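PDB 2QGO: putative Fe-S biosynthesis protein from Lactobacillus acidophilus, which probably takes part in iron-sulphur cluster biosynthesis, although its precise role is not established. Local coordinates for residues I27-D32 with D78-M83; E20-I25 with Q70-Y75; I52-K57 with I112-A117; K7-A12 with N87-Y92. All blocks are in the same frame, centred on the assembly; numbering follows the deposited sequence.

Contact 1: I27-D32 with D78-M83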
loop_
_atom_site.group_PDB
_atom_site.type_symbol
_atom_site.label_atom_id
_atom_site.label_comp_id
_atom_site.label_asym_id
_atom_site.label_seq_id
_atom_site.Cartn_x
_atom_site.Cartn_y
_atom_site.Cartn_z
ATOM N N ILE A 27 0.991 3.511 -2.677
ATOM C CA ILE A 27 2.314 3.267 -2.128
ATOM C C ILE A 27 2.215 2.226 -1.025
ATOM O O ILE A 27 1.572 2.457 -0.003
ATOM C CB ILE A 27 2.905 4.564 -1.532
ATOM C CG1 ILE A 27 3.039 5.622 -2.627
ATOM C CG2 ILE A 27 4.239 4.272 -0.857
ATOM C CD1 ILE A 27 3.387 7.009 -2.101
ATOM N N LEU A 28 2.842 1.076 -1.244
ATOM C CA LEU A 28 2.840 0.004 -0.255
ATOM C C LEU A 28 4.142 0.106 0.524
ATOM O O LEU A 28 5.221 0.082 -0.054
ATOM C CB LEU A 28 2.747 -1.360 -0.948
ATOM C CG LEU A 28 2.895 -2.629 -0.095
ATOM C CD1 LEU A 28 1.798 -2.677 0.976
ATOM C CD2 LEU A 28 2.815 -3.869 -1.008
ATOM N N ILE A 29 4.046 0.236 1.837
ATOM C CA ILE A 29 5.246 0.346 2.648
ATOM C C ILE A 29 5.071 -0.317 3.999
ATOM O O ILE A 29 3.957 -0.658 4.400
ATOM C CB ILE A 29 5.607 1.813 2.889
ATOM C CG1 ILE A 29 4.450 2.504 3.602
ATOM C CG2 ILE A 29 5.909 2.498 1.568
ATOM C CD1 ILE A 29 4.780 3.883 4.096
ATOM N N THR A 30 6.189 -0.510 4.691
ATOM C CA THR A 30 6.155 -1.096 6.022
ATOM C C THR A 30 5.879 0.110 6.891
ATOM O O THR A 30 6.222 1.232 6.531
ATOM C CB THR A 30 7.520 -1.672 6.449
ATOM O OG1 THR A 30 8.447 -0.592 6.617
ATOM C CG2 THR A 30 8.061 -2.628 5.405
ATOM N N ASP A 31 5.252 -0.104 8.030
ATOM C CA ASP A 31 4.964 1.009 8.909
ATOM C C ASP A 31 5.571 0.699 10.266
ATOM O O ASP A 31 4.919 0.099 11.111
ATOM C CB ASP A 31 3.451 1.196 9.039
ATOM C CG ASP A 31 3.089 2.492 9.720
ATOM O OD1 ASP A 31 4.001 3.131 10.296
ATOM O OD2 ASP A 31 1.897 2.870 9.685
ATOM N N ASP A 32 6.824 1.096 10.465
ATOM C CA ASP A 32 7.499 0.856 11.729
ATOM C C ASP A 32 7.534 2.128 12.576
ATOM O O ASP A 32 8.262 2.205 13.565
ATOM C CB ASP A 32 8.926 0.353 11.477
ATOM C CG ASP A 32 9.794 1.376 10.776
ATOM O OD1 ASP A 32 9.281 2.446 10.390
ATOM O OD2 ASP A 32 10.998 1.107 10.610
ATOM N N ASP A 78 13.208 1.432 -2.133
ATOM C CA ASP A 78 14.253 0.424 -2.051
ATOM C C ASP A 78 14.307 -0.152 -0.646
ATOM O O ASP A 78 14.551 -1.343 -0.452
ATOM C CB ASP A 78 15.596 1.025 -2.489
ATOM C CG ASP A 78 15.692 1.159 -4.009
ATOM O OD1 ASP A 78 15.391 0.157 -4.699
ATOM O OD2 ASP A 78 16.060 2.249 -4.521
ATOM N N PHE A 79 14.037 0.684 0.343
ATOM C CA PHE A 79 14.035 0.215 1.721
ATOM C C PHE A 79 12.873 -0.732 2.006
ATOM O O PHE A 79 13.047 -1.795 2.608
ATOM C CB PHE A 79 13.925 1.389 2.682
ATOM C CG PHE A 79 13.698 0.971 4.103
ATOM C CD1 PHE A 79 14.708 0.320 4.817
ATOM C CD2 PHE A 79 12.469 1.197 4.723
ATOM C CE1 PHE A 79 14.498 -0.100 6.131
ATOM C CE2 PHE A 79 12.246 0.781 6.042
ATOM C CZ PHE A 79 13.260 0.132 6.747
ATOM N N ASP A 80 11.678 -0.319 1.603
ATOM C CA ASP A 80 10.482 -1.117 1.845
ATOM C C ASP A 80 10.416 -2.423 1.051
ATOM O O ASP A 80 9.794 -3.378 1.500
ATOM C CB ASP A 80 9.225 -0.278 1.569
ATOM C CG ASP A 80 9.021 0.826 2.591
ATOM O OD1 ASP A 80 8.726 0.516 3.772
ATOM O OD2 ASP A 80 9.155 2.011 2.217
ATOM N N LYS A 81 11.063 -2.482 -0.109
ATOM C CA LYS A 81 11.002 -3.706 -0.905
ATOM C C LYS A 81 11.712 -4.906 -0.283
ATOM O O LYS A 81 11.404 -6.052 -0.622
ATOM C CB LYS A 81 11.537 -3.465 -2.319
ATOM C CG LYS A 81 13.008 -3.137 -2.363
ATOM C CD LYS A 81 13.507 -2.899 -3.785
ATOM C CE LYS A 81 15.011 -2.660 -3.746
ATOM N NZ LYS A 81 15.581 -2.239 -5.052
ATOM N N THR A 82 12.644 -4.663 0.634
ATOM C CA THR A 82 13.353 -5.769 1.261
ATOM C C THR A 82 12.457 -6.551 2.221
ATOM O O THR A 82 12.713 -7.729 2.498
ATOM C CB THR A 82 14.619 -5.284 2.004
ATOM O OG1 THR A 82 14.300 -4.163 2.836
ATOM C CG2 THR A 82 15.680 -4.868 1.008
ATOM N N MET A 83 11.403 -5.912 2.721
ATOM C CA MET A 83 10.486 -6.595 3.628
ATOM C C MET A 83 9.232 -7.115 2.929
ATOM O O MET A 83 8.356 -7.706 3.567
ATOM C CB MET A 83 10.092 -5.677 4.785
ATOM C CG MET A 83 10.694 -6.112 6.123
ATOM S SD MET A 83 11.145 -4.666 7.080
ATOM C CE MET A 83 12.518 -4.076 6.085
#
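The end of strand 25-30 passes a short, weakly bonded helix at about 78-81, with I29 and D80 as the nearest pair, their CA atoms 5.5 Å apart. The two segments are bonded through a side chain, that of D80. Its CG stands anti to the carbonyl carbon (chi1 -69°), so the carboxylate reaches the strand, where OD1 accepts from T30 N at 2.9 Å. The N-H...O angle of 169° makes this bond nearly straight, although the nitrogen sits above the carboxylate plane. T30 OG1, placed between its backbone N and carbonyl carbon, donates to the same D80 OD1 at 3.1 Å, almost along the C-O axis. D80 OD2 lies 3.3 Å from I29 CG2 and is hydrogen-bonded to S77 OG, so both oxygens of this buried group are held and its rotation is fixed. An alanine here would remove the carboxylate and would probably loosen the helical turn from the strand end. The T30 methyl, CG2, crosses M83 at about a right angle, 3.7 Å from M83 CB. Through one backbone and one side-chain donor on a single carboxylate oxygen, the helical turn following strand 73-76 is fastened to the end of its sheet neighbour, strand 25-30.

Contact 2: E20-I25 with Q70-Y75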
loop_
_atom_site.group_PDB
_atom_site.type_symbol
_atom_site.label_atom_id
_atom_site.label_comp_id
_atom_site.label_asym_id
_atom_site.label_seq_id
_atom_site.Cartn_x
_atom_site.Cartn_y
_atom_site.Cartn_z
ATOM N N GLU A 20 -12.821 4.460 -3.284
ATOM C CA GLU A 20 -12.455 5.389 -4.353
ATOM C C GLU A 20 -10.961 5.635 -4.513
ATOM O O GLU A 20 -10.559 6.750 -4.837
ATOM C CB GLU A 20 -13.130 6.748 -4.127
ATOM C CG GLU A 20 -14.649 6.717 -3.974
ATOM C CD GLU A 20 -15.362 6.235 -5.219
ATOM O OE1 GLU A 20 -14.752 6.253 -6.314
ATOM O OE2 GLU A 20 -16.543 5.845 -5.104
ATOM N N ILE A 21 -10.131 4.620 -4.304
ATOM C CA ILE A 21 -8.694 4.824 -4.427
ATOM C C ILE A 21 -7.975 3.869 -5.384
ATOM O O ILE A 21 -6.757 3.923 -5.501
ATOM C CB ILE A 21 -8.012 4.709 -3.050
ATOM C CG1 ILE A 21 -8.274 3.317 -2.472
ATOM C CG2 ILE A 21 -8.516 5.811 -2.119
ATOM C CD1 ILE A 21 -7.286 2.907 -1.407
ATOM N N LEU A 22 -8.725 3.000 -6.060
ATOM C CA LEU A 22 -8.127 2.029 -6.975
ATOM C C LEU A 22 -7.422 2.677 -8.168
ATOM O O LEU A 22 -6.492 2.114 -8.744
ATOM C CB LEU A 22 -9.204 1.060 -7.477
ATOM C CG LEU A 22 -8.741 -0.084 -8.392
ATOM C CD1 LEU A 22 -7.740 -0.976 -7.668
ATOM C CD2 LEU A 22 -9.948 -0.886 -8.832
ATOM N N ASP A 23 -7.875 3.870 -8.521
ATOM C CA ASP A 23 -7.346 4.631 -9.644
ATOM C C ASP A 23 -6.241 5.596 -9.218
ATOM O O ASP A 23 -5.699 6.329 -10.039
ATOM C CB ASP A 23 -8.486 5.439 -10.266
ATOM C CG ASP A 23 -9.037 6.497 -9.306
ATOM O OD1 ASP A 23 -9.494 6.135 -8.183
ATOM O OD2 ASP A 23 -8.997 7.698 -9.669
ATOM N N LYS A 24 -5.919 5.599 -7.932
ATOM C CA LYS A 24 -4.916 6.503 -7.400
ATOM C C LYS A 24 -3.493 5.960 -7.431
ATOM O O LYS A 24 -3.252 4.804 -7.782
ATOM C CB LYS A 24 -5.257 6.839 -5.949
ATOM C CG LYS A 24 -6.629 7.454 -5.732
ATOM C CD LYS A 24 -6.690 8.878 -6.236
ATOM C CE LYS A 24 -7.980 9.545 -5.816
ATOM N NZ LYS A 24 -8.053 10.920 -6.376
ATOM N N ILE A 25 -2.550 6.819 -7.054
ATOM C CA ILE A 25 -1.166 6.408 -6.964
ATOM C C ILE A 25 -1.118 5.694 -5.618
ATOM O O ILE A 25 -1.421 6.290 -4.582
ATOM C CB ILE A 25 -0.212 7.621 -6.930
ATOM C CG1 ILE A 25 -0.348 8.426 -8.227
ATOM C CG2 ILE A 25 1.221 7.153 -6.696
ATOM C CD1 ILE A 25 -0.104 7.614 -9.501
ATOM N N GLN A 70 -3.268 -5.613 -13.337
ATOM C CA GLN A 70 -4.564 -5.007 -13.095
ATOM C C GLN A 70 -4.611 -3.492 -13.284
ATOM O O GLN A 70 -5.586 -2.838 -12.911
ATOM C CB GLN A 70 -5.050 -5.426 -11.708
ATOM C CG GLN A 70 -5.442 -6.894 -11.674
ATOM C CD GLN A 70 -5.575 -7.455 -10.275
ATOM O OE1 GLN A 70 -4.574 -7.723 -9.604
ATOM N NE2 GLN A 70 -6.809 -7.640 -9.827
ATOM N N ASN A 71 -3.554 -2.947 -13.880
ATOM C CA ASN A 71 -3.471 -1.519 -14.168
ATOM C C ASN A 71 -3.475 -0.646 -12.931
ATOM O O ASN A 71 -3.980 0.469 -12.958
ATOM C CB ASN A 71 -4.624 -1.110 -15.078
ATOM C CG ASN A 71 -4.653 -1.908 -16.348
ATOM O OD1 ASN A 71 -3.774 -1.761 -17.197
ATOM N ND2 ASN A 71 -5.645 -2.779 -16.482
ATOM N N VAL A 72 -2.913 -1.162 -11.849
ATOM C CA VAL A 72 -2.845 -0.410 -10.613
ATOM C C VAL A 72 -1.493 0.290 -10.551
ATOM O O VAL A 72 -0.448 -0.332 -10.757
ATOM C CB VAL A 72 -3.005 -1.344 -9.391
ATOM C CG1 VAL A 72 -2.853 -0.554 -8.096
ATOM C CG2 VAL A 72 -4.368 -2.025 -9.446
ATOM N N LYS A 73 -1.515 1.589 -10.284
ATOM C CA LYS A 73 -0.279 2.355 -10.182
ATOM C C LYS A 73 0.197 2.254 -8.735
ATOM O O LYS A 73 -0.084 3.129 -7.919
ATOM C CB LYS A 73 -0.537 3.810 -10.567
ATOM C CG LYS A 73 -1.062 3.957 -11.987
ATOM C CD LYS A 73 -1.452 5.388 -12.296
ATOM C CE LYS A 73 -1.859 5.527 -13.745
ATOM N NZ LYS A 73 -2.286 6.922 -14.059
ATOM N N ILE A 74 0.897 1.163 -8.429
ATOM C CA ILE A 74 1.393 0.915 -7.080
ATOM C C ILE A 74 2.912 0.951 -7.013
ATOM O O ILE A 74 3.596 0.355 -7.837
ATOM C CB ILE A 74 0.851 -0.443 -6.530
ATOM C CG1 ILE A 74 1.439 -0.728 -5.144
ATOM C CG2 ILE A 74 1.156 -1.578 -7.513
ATOM C CD1 ILE A 74 0.744 -1.861 -4.406
ATOM N N TYR A 75 3.428 1.652 -6.009
ATOM C CA TYR A 75 4.867 1.832 -5.822
ATOM C C TYR A 75 5.363 1.473 -4.425
ATOM O O TYR A 75 4.581 1.181 -3.524
ATOM C CB TYR A 75 5.232 3.294 -6.069
ATOM C CG TYR A 75 4.956 3.787 -7.467
ATOM C CD1 TYR A 75 5.997 3.976 -8.370
ATOM C CD2 TYR A 75 3.657 4.075 -7.890
ATOM C CE1 TYR A 75 5.759 4.443 -9.663
ATOM C CE2 TYR A 75 3.402 4.542 -9.194
ATOM C CZ TYR A 75 4.466 4.724 -10.074
ATOM O OH TYR A 75 4.258 5.184 -11.360
HETATM O O HOH W 1 -3.951 2.919 -9.634
HETATM O O HOH W 2 -4.794 3.638 -11.925
#
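E20, the first residue beyond helix 10-18 to leave helical geometry, has positive phi (56°) and two bonds back into the last turn, a Schellman motif. I21 then opens a type I beta turn, closed by K24 N bonding to I21 O at 3.1 Å. L22, the second residue of the turn, has CG anti to its backbone N (chi1 -177°), which brings CD1 to 4.0 Å from V72 CG2, the two side chains crossing at about a right angle. A water lies 2.8 Å from L22 O and 2.7 Å from K24 O. That water accepts from K73 N at 2.9 Å and so joins the turn to the other segment, where K73 centres an inverse gamma turn. K24 carries its ammonium to a salt bridge with D56. At I25 the chain becomes strand: CD1 rests 3.8 Å from CD of the extended K73 side chain, while CG2 meets Y75 CD2 at 4.1 Å, obliquely to the ring. This surface contact joins the helix-to-strand connection to strand 73-76. L22 also packs on V13 and K17 of helix 10-18, V72 on F8 of strand 6-8, and I25 pairs through its backbone with L55 of strand 50-55.

Contact 3: I52-K57 with I112-A117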
loop_
_atom_site.group_PDB
_atom_site.type_symbol
_atom_site.label_atom_id
_atom_site.label_comp_id
_atom_site.label_asym_id
_atom_site.label_seq_id
_atom_site.Cartn_x
_atom_site.Cartn_y
_atom_site.Cartn_z
ATOM N N ILE A 52 -1.232 0.869 2.981
ATOM C CA ILE A 52 -1.366 1.375 1.622
ATOM C C ILE A 52 -1.596 2.869 1.725
ATOM O O ILE A 52 -2.552 3.317 2.350
ATOM C CB ILE A 52 -2.578 0.757 0.887
ATOM C CG1 ILE A 52 -2.237 -0.658 0.422
ATOM C CG2 ILE A 52 -2.976 1.637 -0.306
ATOM C CD1 ILE A 52 -1.092 -0.700 -0.587
ATOM N N ILE A 53 -0.716 3.638 1.109
ATOM C CA ILE A 53 -0.846 5.082 1.129
ATOM C C ILE A 53 -1.270 5.511 -0.261
ATOM O O ILE A 53 -0.660 5.095 -1.240
ATOM C CB ILE A 53 0.508 5.748 1.467
ATOM C CG1 ILE A 53 1.048 5.180 2.779
ATOM C CG2 ILE A 53 0.353 7.255 1.539
ATOM C CD1 ILE A 53 0.060 5.229 3.931
ATOM N N TRP A 54 -2.317 6.320 -0.365
ATOM C CA TRP A 54 -2.726 6.778 -1.685
ATOM C C TRP A 54 -2.434 8.262 -1.903
ATOM O O TRP A 54 -2.517 9.071 -0.978
ATOM C CB TRP A 54 -4.209 6.474 -1.953
ATOM C CG TRP A 54 -5.190 7.229 -1.125
ATOM C CD1 TRP A 54 -5.760 6.823 0.045
ATOM C CD2 TRP A 54 -5.773 8.506 -1.435
ATOM N NE1 TRP A 54 -6.668 7.760 0.482
ATOM C CE2 TRP A 54 -6.696 8.803 -0.405
ATOM C CE3 TRP A 54 -5.605 9.424 -2.481
ATOM C CZ2 TRP A 54 -7.452 9.981 -0.394
ATOM C CZ3 TRP A 54 -6.358 10.604 -2.470
ATOM C CH2 TRP A 54 -7.269 10.869 -1.430
ATOM N N LEU A 55 -2.071 8.601 -3.136
ATOM C CA LEU A 55 -1.754 9.976 -3.512
ATOM C C LEU A 55 -2.352 10.270 -4.883
ATOM O O LEU A 55 -2.892 9.376 -5.537
ATOM C CB LEU A 55 -0.235 10.178 -3.588
ATOM C CG LEU A 55 0.652 9.974 -2.357
ATOM C CD1 LEU A 55 2.109 10.116 -2.791
ATOM C CD2 LEU A 55 0.324 11.000 -1.272
ATOM N N ASP A 56 -2.259 11.522 -5.321
ATOM C CA ASP A 56 -2.785 11.868 -6.638
ATOM C C ASP A 56 -1.699 12.006 -7.694
ATOM O O ASP A 56 -1.981 12.047 -8.888
ATOM C CB ASP A 56 -3.642 13.125 -6.552
ATOM C CG ASP A 56 -5.029 12.819 -6.035
ATOM O OD1 ASP A 56 -5.765 12.098 -6.740
ATOM O OD2 ASP A 56 -5.383 13.269 -4.925
ATOM N N LYS A 57 -0.453 12.050 -7.234
ATOM C CA LYS A 57 0.712 12.139 -8.101
ATOM C C LYS A 57 1.803 11.292 -7.462
ATOM O O LYS A 57 1.751 10.990 -6.267
ATOM C CB LYS A 57 1.183 13.589 -8.253
ATOM C CG LYS A 57 0.247 14.447 -9.101
ATOM C CD LYS A 57 0.832 15.834 -9.394
ATOM C CE LYS A 57 1.705 15.850 -10.656
ATOM N NZ LYS A 57 2.856 14.893 -10.603
ATOM N N ILE A 112 -5.018 1.788 5.455
ATOM C CA ILE A 112 -5.046 2.652 4.290
ATOM C C ILE A 112 -4.994 4.090 4.782
ATOM O O ILE A 112 -5.734 4.471 5.689
ATOM C CB ILE A 112 -6.333 2.474 3.472
ATOM C CG1 ILE A 112 -6.303 1.130 2.735
ATOM C CG2 ILE A 112 -6.488 3.639 2.489
ATOM C CD1 ILE A 112 -7.595 0.830 2.015
ATOM N N GLY A 113 -4.122 4.886 4.181
ATOM C CA GLY A 113 -4.020 6.268 4.590
ATOM C C GLY A 113 -3.921 7.252 3.445
ATOM O O GLY A 113 -3.254 6.999 2.438
ATOM N N ASN A 114 -4.621 8.369 3.608
ATOM C CA ASN A 114 -4.615 9.463 2.650
ATOM C C ASN A 114 -3.261 10.154 2.858
ATOM O O ASN A 114 -3.061 10.837 3.856
ATOM C CB ASN A 114 -5.749 10.436 2.982
ATOM C CG ASN A 114 -5.750 11.661 2.092
ATOM O OD1 ASN A 114 -4.700 12.130 1.653
ATOM N ND2 ASN A 114 -6.937 12.200 1.836
ATOM N N GLY A 115 -2.348 9.974 1.909
ATOM C CA GLY A 115 -1.020 10.554 2.023
ATOM C C GLY A 115 -0.945 12.049 2.282
ATOM O O GLY A 115 -0.228 12.506 3.177
ATOM N N ALA A 116 -1.674 12.816 1.484
ATOM C CA ALA A 116 -1.678 14.259 1.636
ATOM C C ALA A 116 -2.148 14.618 3.038
ATOM O O ALA A 116 -1.531 15.440 3.706
ATOM C CB ALA A 116 -2.584 14.904 0.578
ATOM N N ALA A 117 -3.226 13.985 3.493
ATOM C CA ALA A 117 -3.750 14.267 4.823
ATOM C C ALA A 117 -2.697 13.998 5.897
ATOM O O ALA A 117 -2.533 14.791 6.826
ATOM C CB ALA A 117 -5.007 13.435 5.081
HETATM O O HOH W 3 -3.399 11.706 -0.786
#
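W54 holds its CG in the crowded position between backbone N and carbonyl carbon (chi1 67°), which swings the indole across toward the neighbouring strand. There N114 CA sits over one face, 3.8 Å from the centroid of the five-membered ring, a CH-pi contact offset toward the rim. N114 has its CG anti to the backbone N (chi1 176°), so the amide lies beside the six-membered ring of the indole. Its ND2 comes to 3.2 Å from W54 CZ2, with amide and ring planes 42° apart, an inclined approach and not a stack. I112 CG2 stands near the ring plane, at the edge marked by W54 CD1, and D56 OD2 also lies in plane at the edge. I52 and I112 share this face of the sheet and touch CB to CG1.

The backbones beneath are parallel strands: G113 N bonds to I52 O at 2.9 Å, W54 N to G113 O at 3.0 Å, and the series continues with G115 N to W54 O, where strand 104-114 passes directly into helix 115-125. N114 is the N-cap of that helix, its OD1 accepting from A117 N at 3.0 Å with the donor above the carbonyl plane. A water gives a proton to W54 O and accepts from A116 N, linking the strand to the first helical turn. G115 is held close by two branched side chains: I53 CG2 and L55 CD2 each lie 3.6 Å from G115 CA. A beta carbon at that position would run into L55 CD2.

Contact 4: K7-A12 with N87-Y92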
loop_
_atom_site.group_PDB
_atom_site.type_symbol
_atom_site.label_atom_id
_atom_site.label_comp_id
_atom_site.label_asym_id
_atom_site.label_seq_id
_atom_site.Cartn_x
_atom_site.Cartn_y
_atom_site.Cartn_z
ATOM N N LYS A 7 -0.905 -9.069 -6.942
ATOM C CA LYS A 7 -2.227 -9.293 -7.515
ATOM C C LYS A 7 -3.258 -8.962 -6.442
ATOM O O LYS A 7 -3.033 -9.232 -5.256
ATOM C CB LYS A 7 -2.391 -10.755 -7.971
ATOM C CG LYS A 7 -3.696 -11.001 -8.724
ATOM C CD LYS A 7 -3.669 -12.302 -9.517
ATOM C CE LYS A 7 -4.813 -12.348 -10.549
ATOM N NZ LYS A 7 -4.781 -13.602 -11.373
ATOM N N PHE A 8 -4.369 -8.353 -6.855
ATOM C CA PHE A 8 -5.442 -8.000 -5.928
ATOM C C PHE A 8 -6.636 -8.902 -6.223
ATOM O O PHE A 8 -7.094 -8.970 -7.364
ATOM C CB PHE A 8 -5.891 -6.546 -6.112
ATOM C CG PHE A 8 -4.798 -5.528 -5.930
ATOM C CD1 PHE A 8 -3.903 -5.256 -6.959
ATOM C CD2 PHE A 8 -4.673 -4.826 -4.732
ATOM C CE1 PHE A 8 -2.894 -4.294 -6.802
ATOM C CE2 PHE A 8 -3.667 -3.858 -4.563
ATOM C CZ PHE A 8 -2.781 -3.597 -5.603
ATOM N N THR A 9 -7.142 -9.592 -5.205
ATOM C CA THR A 9 -8.294 -10.464 -5.400
ATOM C C THR A 9 -9.521 -9.617 -5.750
ATOM O O THR A 9 -9.489 -8.387 -5.641
ATOM C CB THR A 9 -8.610 -11.284 -4.123
ATOM O OG1 THR A 9 -9.061 -10.405 -3.081
ATOM C CG2 THR A 9 -7.373 -12.034 -3.655
ATOM N N ASP A 10 -10.600 -10.269 -6.168
ATOM C CA ASP A 10 -11.812 -9.542 -6.516
ATOM C C ASP A 10 -12.330 -8.715 -5.345
ATOM O O ASP A 10 -12.762 -7.577 -5.522
ATOM C CB ASP A 10 -12.913 -10.501 -6.993
ATOM C CG ASP A 10 -12.615 -11.098 -8.361
ATOM O OD1 ASP A 10 -12.044 -10.380 -9.219
ATOM O OD2 ASP A 10 -12.963 -12.280 -8.587
ATOM N N ASN A 11 -12.293 -9.289 -4.150
ATOM C CA ASN A 11 -12.771 -8.593 -2.962
ATOM C C ASN A 11 -11.889 -7.400 -2.600
ATOM O O ASN A 11 -12.387 -6.388 -2.104
ATOM C CB ASN A 11 -12.877 -9.574 -1.789
ATOM C CG ASN A 11 -13.949 -10.636 -2.016
ATOM O OD1 ASN A 11 -14.600 -10.662 -3.062
ATOM N ND2 ASN A 11 -14.133 -11.515 -1.039
ATOM N N ALA A 12 -10.583 -7.510 -2.846
ATOM C CA ALA A 12 -9.676 -6.404 -2.560
ATOM C C ALA A 12 -9.963 -5.278 -3.555
ATOM O O ALA A 12 -10.047 -4.108 -3.180
ATOM C CB ALA A 12 -8.225 -6.856 -2.678
ATOM N N ASN A 87 5.642 -12.568 -5.447
ATOM C CA ASN A 87 4.276 -12.902 -5.849
ATOM C C ASN A 87 3.271 -12.556 -4.756
ATOM O O ASN A 87 2.585 -13.428 -4.218
ATOM C CB ASN A 87 4.183 -14.392 -6.197
ATOM C CG ASN A 87 5.119 -14.785 -7.326
ATOM O OD1 ASN A 87 5.858 -15.771 -7.226
ATOM N ND2 ASN A 87 5.095 -14.017 -8.406
ATOM N N MET A 88 3.178 -11.269 -4.439
ATOM C CA MET A 88 2.261 -10.815 -3.412
ATOM C C MET A 88 0.809 -10.798 -3.852
ATOM O O MET A 88 0.485 -10.609 -5.022
ATOM C CB MET A 88 2.647 -9.420 -2.923
ATOM C CG MET A 88 3.975 -9.376 -2.191
ATOM S SD MET A 88 4.425 -7.709 -1.665
ATOM C CE MET A 88 5.001 -7.055 -3.221
ATOM N N VAL A 89 -0.060 -11.002 -2.879
ATOM C CA VAL A 89 -1.485 -10.995 -3.097
ATOM C C VAL A 89 -2.114 -10.127 -2.015
ATOM O O VAL A 89 -1.795 -10.266 -0.833
ATOM C CB VAL A 89 -2.076 -12.421 -2.993
ATOM C CG1 VAL A 89 -3.600 -12.354 -2.996
ATOM C CG2 VAL A 89 -1.580 -13.282 -4.153
ATOM N N MET A 90 -2.978 -9.206 -2.426
ATOM C CA MET A 90 -3.686 -8.360 -1.473
ATOM C C MET A 90 -5.134 -8.854 -1.497
ATOM O O MET A 90 -5.753 -8.951 -2.549
ATOM C CB MET A 90 -3.621 -6.879 -1.878
ATOM C CG MET A 90 -4.192 -5.909 -0.820
ATOM S SD MET A 90 -3.150 -5.719 0.671
ATOM C CE MET A 90 -1.885 -4.528 0.049
ATOM N N ASP A 91 -5.661 -9.189 -0.330
ATOM C CA ASP A 91 -7.028 -9.680 -0.232
ATOM C C ASP A 91 -7.812 -8.847 0.775
ATOM O O ASP A 91 -7.238 -8.027 1.494
ATOM C CB ASP A 91 -7.009 -11.152 0.186
ATOM C CG ASP A 91 -8.380 -11.784 0.168
ATOM O OD1 ASP A 91 -9.228 -11.372 -0.652
ATOM O OD2 ASP A 91 -8.610 -12.715 0.972
ATOM N N TYR A 92 -9.122 -9.050 0.812
ATOM C CA TYR A 92 -9.985 -8.328 1.731
ATOM C C TYR A 92 -11.061 -9.273 2.257
ATOM O O TYR A 92 -11.780 -9.887 1.479
ATOM C CB TYR A 92 -10.663 -7.139 1.030
ATOM C CG TYR A 92 -11.442 -6.261 1.991
ATOM C CD1 TYR A 92 -10.786 -5.352 2.813
ATOM C CD2 TYR A 92 -12.823 -6.403 2.140
ATOM C CE1 TYR A 92 -11.480 -4.602 3.774
ATOM C CE2 TYR A 92 -13.531 -5.655 3.104
ATOM C CZ TYR A 92 -12.850 -4.760 3.915
ATOM O OH TYR A 92 -13.522 -4.027 4.872
#
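The F8 ring lies alongside M90, both side chains pointing the same way, and meets M90 CB obliquely at 3.7 Å from its CD2. V13 and L16 of helix 10-18 also touch it. The ring of Y92 stacks on Y15, while N11 O approaches it obliquely; Y92 CB lies 3.8 Å from A12 CA. The third flat group, the D91 carboxylate, is turned to the helix start, with OD1 accepting from T9 OG1 at 2.6 Å through its anti lone pair. The same OD1 takes a weak bond from its neighbour Y92 N.

T9 is the N-cap of helix 10-18. Its OG1, set between backbone N and carbonyl carbon (chi1 67°), accepts from A12 N at 3.3 Å while giving its proton to D91, a relay from the first helical turn through the hydroxyl to the adjoining strand. The negative charge would be expected to polarise that hydroxyl and strengthen it as an acceptor. An alanine here would remove OG1, costing both bonds, and would probably leave the helix start less firmly fixed to the strand. Before the cap, edge strand 6-8 runs parallel to strand 88-93: K7 N bonds to M88 O, M90 N to K7 O at 2.8 Å, and T9 N to M90 O at 3.1 Å. The last is nearly straight, at 168°. A12 CB presses to 3.2 Å from that same M90 O, and T9 CG2 touches V89 CG1 at 3.8 Å, on the side of the sheet that carries K7 and V89.

All four contacts reach one mixed sheet. Contacts 3 and 4 share a plan, parallel strands bonded through their backbones with an N-capped helix leaving the end of one, yet their centres lie about 19 Å apart on opposite sides of the chain's centre. Contact 1 instead ties a helical turn to a strand by a buried carboxylate, and contact 2, a surface contact, relies on apolar touches and water; the other three are partly buried. Strand 25-30 serves contacts 1 and 2, whose strands bond through L28 N and Y75 O. I21 of contact 2 packs on W54 of contact 3, and I52 CG1 of contact 3 meets M90 CE of contact 4 at 3.9 Å.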